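Local coordinates for protein phenol hydroxylase component phL (Pseudomonas stutzeri, PDB 3U52) that probably serves as the non-catalytic beta-type subunit of a multicomponent phenol hydroxylase, an oxygenase that adds a hydroxyl group to phenol's aromatic ring, at residues Glu130-Ala141 with His153-Gly164. Sequence-based numbering, arbitrary orientation.
Sequences ELGANMNNAKIA and HIYTGMDRLGIG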
loop_
_atom_site.group_PDB
_atom_site.type_symbol
_atom_site.label_atom_id
_atom_site.label_comp_id
_atom_site.label_asym_id
_atom_site.label_seq_id
_atom_site.Cartn_x
_atom_site.Cartn_y
_atom_site.Cartn_z
ATOM N N GLU D 130 -27.379 6.872 -23.294
ATOM C CA GLU D 130 -26.437 6.813 -22.146
ATOM C C GLU D 130 -26.275 8.200 -21.519
ATOM O O GLU D 130 -26.225 8.357 -20.272
ATOM C CB GLU D 130 -25.076 6.259 -22.633
ATOM C CG GLU D 130 -25.146 4.770 -23.007
ATOM C CD GLU D 130 -25.763 3.879 -21.908
ATOM O OE1 GLU D 130 -25.330 4.010 -20.743
ATOM O OE2 GLU D 130 -26.701 3.056 -22.166
ATOM N N LEU D 131 -26.172 9.213 -22.376
ATOM C CA LEU D 131 -26.005 10.575 -21.900
ATOM C C LEU D 131 -27.221 10.943 -21.076
ATOM O O LEU D 131 -27.069 11.371 -19.942
ATOM C CB LEU D 131 -25.829 11.583 -23.035
ATOM C CG LEU D 131 -25.519 12.946 -22.371
ATOM C CD1 LEU D 131 -24.196 12.921 -21.623
ATOM C CD2 LEU D 131 -25.431 13.977 -23.377
ATOM N N GLY D 132 -28.428 10.759 -21.629
ATOM C CA GLY D 132 -29.673 10.940 -20.849
ATOM C C GLY D 132 -29.620 10.247 -19.494
ATOM O O GLY D 132 -29.981 10.857 -18.471
ATOM N N ALA D 133 -29.177 8.976 -19.476
ATOM C CA ALA D 133 -29.095 8.172 -18.231
ATOM C C ALA D 133 -28.020 8.693 -17.270
ATOM O O ALA D 133 -28.224 8.695 -16.066
ATOM C CB ALA D 133 -28.829 6.699 -18.537
ATOM N N ASN D 134 -26.877 9.125 -17.797
ATOM C CA ASN D 134 -25.923 9.880 -16.975
ATOM C C ASN D 134 -26.607 11.089 -16.304
ATOM O O ASN D 134 -26.494 11.274 -15.093
ATOM C CB ASN D 134 -24.698 10.308 -17.814
ATOM C CG ASN D 134 -23.856 11.368 -17.157
ATOM O OD1 ASN D 134 -23.941 12.541 -17.524
ATOM N ND2 ASN D 134 -23.008 10.968 -16.192
ATOM N N MET D 135 -27.331 11.900 -17.084
ATOM C CA MET D 135 -27.939 13.120 -16.534
ATOM C C MET D 135 -29.024 12.790 -15.483
ATOM O O MET D 135 -29.098 13.441 -14.412
ATOM C CB MET D 135 -28.489 14.019 -17.643
ATOM C CG MET D 135 -27.432 14.525 -18.628
ATOM S SD MET D 135 -28.277 15.463 -19.894
ATOM C CE MET D 135 -28.791 16.889 -18.905
ATOM N N ASN D 136 -29.831 11.763 -15.760
ATOM C CA ASN D 136 -30.902 11.360 -14.817
ATOM C C ASN D 136 -30.376 10.839 -13.494
ATOM O O ASN D 136 -30.921 11.129 -12.438
ATOM C CB ASN D 136 -31.811 10.322 -15.455
ATOM C CG ASN D 136 -32.639 10.897 -16.586
ATOM O OD1 ASN D 136 -33.073 10.183 -17.506
ATOM N ND2 ASN D 136 -32.839 12.204 -16.538
ATOM N N ASN D 137 -29.271 10.094 -13.557
ATOM C CA ASN D 137 -28.637 9.592 -12.343
ATOM C C ASN D 137 -27.871 10.640 -11.576
ATOM O O ASN D 137 -27.819 10.533 -10.353
ATOM C CB ASN D 137 -27.751 8.360 -12.689
ATOM C CG ASN D 137 -28.609 7.124 -12.989
ATOM O OD1 ASN D 137 -28.643 6.575 -14.131
ATOM N ND2 ASN D 137 -29.305 6.679 -11.967
ATOM N N ALA D 138 -27.256 11.629 -12.252
ATOM C CA ALA D 138 -26.760 12.805 -11.542
ATOM C C ALA D 138 -27.853 13.540 -10.786
ATOM O O ALA D 138 -27.642 13.967 -9.631
ATOM C CB ALA D 138 -26.028 13.792 -12.477
ATOM N N LYS D 139 -28.988 13.747 -11.444
ATOM C CA LYS D 139 -30.186 14.300 -10.740
ATOM C C LYS D 139 -30.561 13.507 -9.463
ATOM O O LYS D 139 -30.717 14.095 -8.388
ATOM C CB LYS D 139 -31.360 14.479 -11.722
ATOM C CG LYS D 139 -32.606 15.283 -11.231
ATOM C CD LYS D 139 -33.713 14.298 -10.878
ATOM C CE LYS D 139 -35.181 14.853 -10.902
ATOM N NZ LYS D 139 -35.350 16.063 -10.110
ATOM N N ILE D 140 -30.676 12.185 -9.561
ATOM C CA ILE D 140 -31.053 11.380 -8.387
ATOM C C ILE D 140 -29.980 11.515 -7.323
ATOM O O ILE D 140 -30.295 11.712 -6.143
ATOM C CB ILE D 140 -31.350 9.884 -8.784
ATOM C CG1 ILE D 140 -32.477 9.822 -9.793
ATOM C CG2 ILE D 140 -31.645 8.971 -7.597
ATOM C CD1 ILE D 140 -32.327 8.657 -10.781
ATOM N N ALA D 141 -28.700 11.453 -7.711
ATOM C CA ALA D 141 -27.639 11.466 -6.710
ATOM C C ALA D 141 -27.707 12.791 -5.887
ATOM O O ALA D 141 -27.368 12.834 -4.672
ATOM C CB ALA D 141 -26.265 11.214 -7.338
ATOM N N HIS D 153 -26.428 5.796 -7.241
ATOM C CA HIS D 153 -26.739 6.597 -8.439
ATOM C C HIS D 153 -25.579 7.391 -9.081
ATOM O O HIS D 153 -25.503 7.465 -10.304
ATOM C CB HIS D 153 -27.974 7.477 -8.163
ATOM C CG HIS D 153 -29.206 6.672 -7.989
ATOM N ND1 HIS D 153 -29.596 6.171 -6.770
ATOM C CD2 HIS D 153 -30.126 6.246 -8.888
ATOM C CE1 HIS D 153 -30.709 5.474 -6.919
ATOM N NE2 HIS D 153 -31.058 5.512 -8.190
ATOM N N ILE D 154 -24.656 7.950 -8.294
ATOM C CA ILE D 154 -23.503 8.572 -8.921
ATOM C C ILE D 154 -22.617 7.501 -9.614
ATOM O O ILE D 154 -22.129 7.739 -10.710
ATOM C CB ILE D 154 -22.649 9.489 -7.984
ATOM C CG1 ILE D 154 -21.638 10.289 -8.814
ATOM C CG2 ILE D 154 -21.851 8.667 -6.960
ATOM C CD1 ILE D 154 -22.002 11.702 -9.139
ATOM N N TYR D 155 -22.422 6.341 -8.983
ATOM C CA TYR D 155 -21.628 5.253 -9.605
ATOM C C TYR D 155 -22.262 4.834 -10.947
ATOM O O TYR D 155 -21.589 4.743 -11.972
ATOM C CB TYR D 155 -21.551 4.034 -8.662
ATOM C CG TYR D 155 -20.814 4.312 -7.357
ATOM C CD1 TYR D 155 -21.064 3.561 -6.219
ATOM C CD2 TYR D 155 -19.829 5.327 -7.282
ATOM C CE1 TYR D 155 -20.388 3.835 -5.010
ATOM C CE2 TYR D 155 -19.152 5.593 -6.084
ATOM C CZ TYR D 155 -19.446 4.819 -4.977
ATOM O OH TYR D 155 -18.866 5.074 -3.772
ATOM N N THR D 156 -23.564 4.625 -10.944
ATOM C CA THR D 156 -24.239 4.206 -12.178
ATOM C C THR D 156 -24.224 5.318 -13.264
ATOM O O THR D 156 -24.028 5.020 -14.451
ATOM C CB THR D 156 -25.632 3.530 -11.890
ATOM O OG1 THR D 156 -25.925 2.562 -12.930
ATOM C CG2 THR D 156 -26.717 4.523 -11.837
ATOM N N GLY D 157 -24.385 6.580 -12.870
ATOM C CA GLY D 157 -24.314 7.695 -13.839
ATOM C C GLY D 157 -22.935 7.828 -14.468
ATOM O O GLY D 157 -22.807 8.116 -15.664
ATOM N N MET D 158 -21.891 7.623 -13.670
ATOM C CA MET D 158 -20.540 7.619 -14.212
ATOM C C MET D 158 -20.284 6.405 -15.135
ATOM O O MET D 158 -19.666 6.562 -16.174
ATOM C CB MET D 158 -19.489 7.761 -13.088
ATOM C CG MET D 158 -19.538 9.143 -12.329
ATOM S SD MET D 158 -19.988 10.595 -13.370
ATOM C CE MET D 158 -21.746 10.913 -12.913
ATOM N N ASP D 159 -20.817 5.238 -14.794
ATOM C CA ASP D 159 -20.790 4.055 -15.685
ATOM C C ASP D 159 -21.468 4.368 -17.025
ATOM O O ASP D 159 -20.981 3.970 -18.061
ATOM C CB ASP D 159 -21.583 2.927 -15.051
ATOM C CG ASP D 159 -20.927 2.361 -13.788
ATOM O OD1 ASP D 159 -19.716 2.581 -13.588
ATOM O OD2 ASP D 159 -21.642 1.704 -12.990
ATOM N N ARG D 160 -22.596 5.092 -16.993
ATOM C CA ARG D 160 -23.340 5.409 -18.242
ATOM C C ARG D 160 -22.515 6.296 -19.146
ATOM O O ARG D 160 -22.533 6.109 -20.357
ATOM C CB ARG D 160 -24.739 6.055 -17.993
ATOM C CG ARG D 160 -25.628 5.383 -16.985
ATOM C CD ARG D 160 -25.780 3.861 -17.224
ATOM N NE ARG D 160 -26.613 3.536 -18.378
ATOM C CZ ARG D 160 -27.927 3.313 -18.339
ATOM N NH1 ARG D 160 -28.593 3.340 -17.181
ATOM N NH2 ARG D 160 -28.571 3.051 -19.471
ATOM N N LEU D 161 -21.804 7.256 -18.575
ATOM C CA LEU D 161 -20.891 8.089 -19.340
ATOM C C LEU D 161 -19.748 7.247 -19.942
ATOM O O LEU D 161 -19.439 7.413 -21.102
ATOM C CB LEU D 161 -20.297 9.163 -18.454
ATOM C CG LEU D 161 -19.219 10.005 -19.111
ATOM C CD1 LEU D 161 -19.879 10.818 -20.279
ATOM C CD2 LEU D 161 -18.482 10.900 -18.086
ATOM N N GLY D 162 -19.144 6.367 -19.141
ATOM C CA GLY D 162 -18.159 5.373 -19.627
ATOM C C GLY D 162 -18.700 4.512 -20.759
ATOM O O GLY D 162 -18.049 4.351 -21.768
ATOM N N ILE D 163 -19.909 3.979 -20.611
ATOM C CA ILE D 163 -20.520 3.196 -21.702
ATOM C C ILE D 163 -20.728 4.020 -23.000
ATOM O O ILE D 163 -20.430 3.566 -24.106
ATOM C CB ILE D 163 -21.820 2.523 -21.239
ATOM C CG1 ILE D 163 -21.478 1.397 -20.261
ATOM C CG2 ILE D 163 -22.604 1.948 -22.431
ATOM C CD1 ILE D 163 -22.614 1.026 -19.416
ATOM N N GLY D 164 -21.194 5.239 -22.848
ATOM C CA GLY D 164 -21.380 6.165 -23.969
ATOM C C GLY D 164 -20.081 6.448 -24.651
ATOM O O GLY D 164 -20.023 6.488 -25.905
#
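Gly157 O is gripped by two donors arriving from opposite faces of its carbonyl plane: Leu161 N of its own helix and, across the contact, Asn134 ND2 at 2.9 Å. Asn134 CG stands anti to the backbone N (chi1 165°), which carries the amide over to that carbonyl; the same ND2 also bonds a polar side chain of another protein's chain. Bare Gly157 lets the backbones close to 4.1 Å between Asn134 CA and Gly157 CA, and Asn137 fits as a knob among His153, Thr156, Gly157 and Arg160, its ND2 bonded to Asn219. Farther along, Arg160 holds Glu130 side-on: NE meets OE1 at 2.7 Å, NH2 meets OE2 at 3.3 Å, and Ala133 CB, small enough to fit, lies over the guanidinium face. Asp223 on helix 211-240 takes NH1, so a leucine in place of Arg160 would probably leave buried Glu130 and Asp223 without their shared cation. At the other end, Ile140 CG2 sits 3.3 Å from the His153 ring centroid, a CH-pi contact over the face, while NE2 bonds Thr215. Segments 130-141 and 153-164 run antiparallel at 164°, and their parent helices 126-143 and 147-175 form a tightly packed helical hairpin inside the all-helical fold of this hydroxylase family.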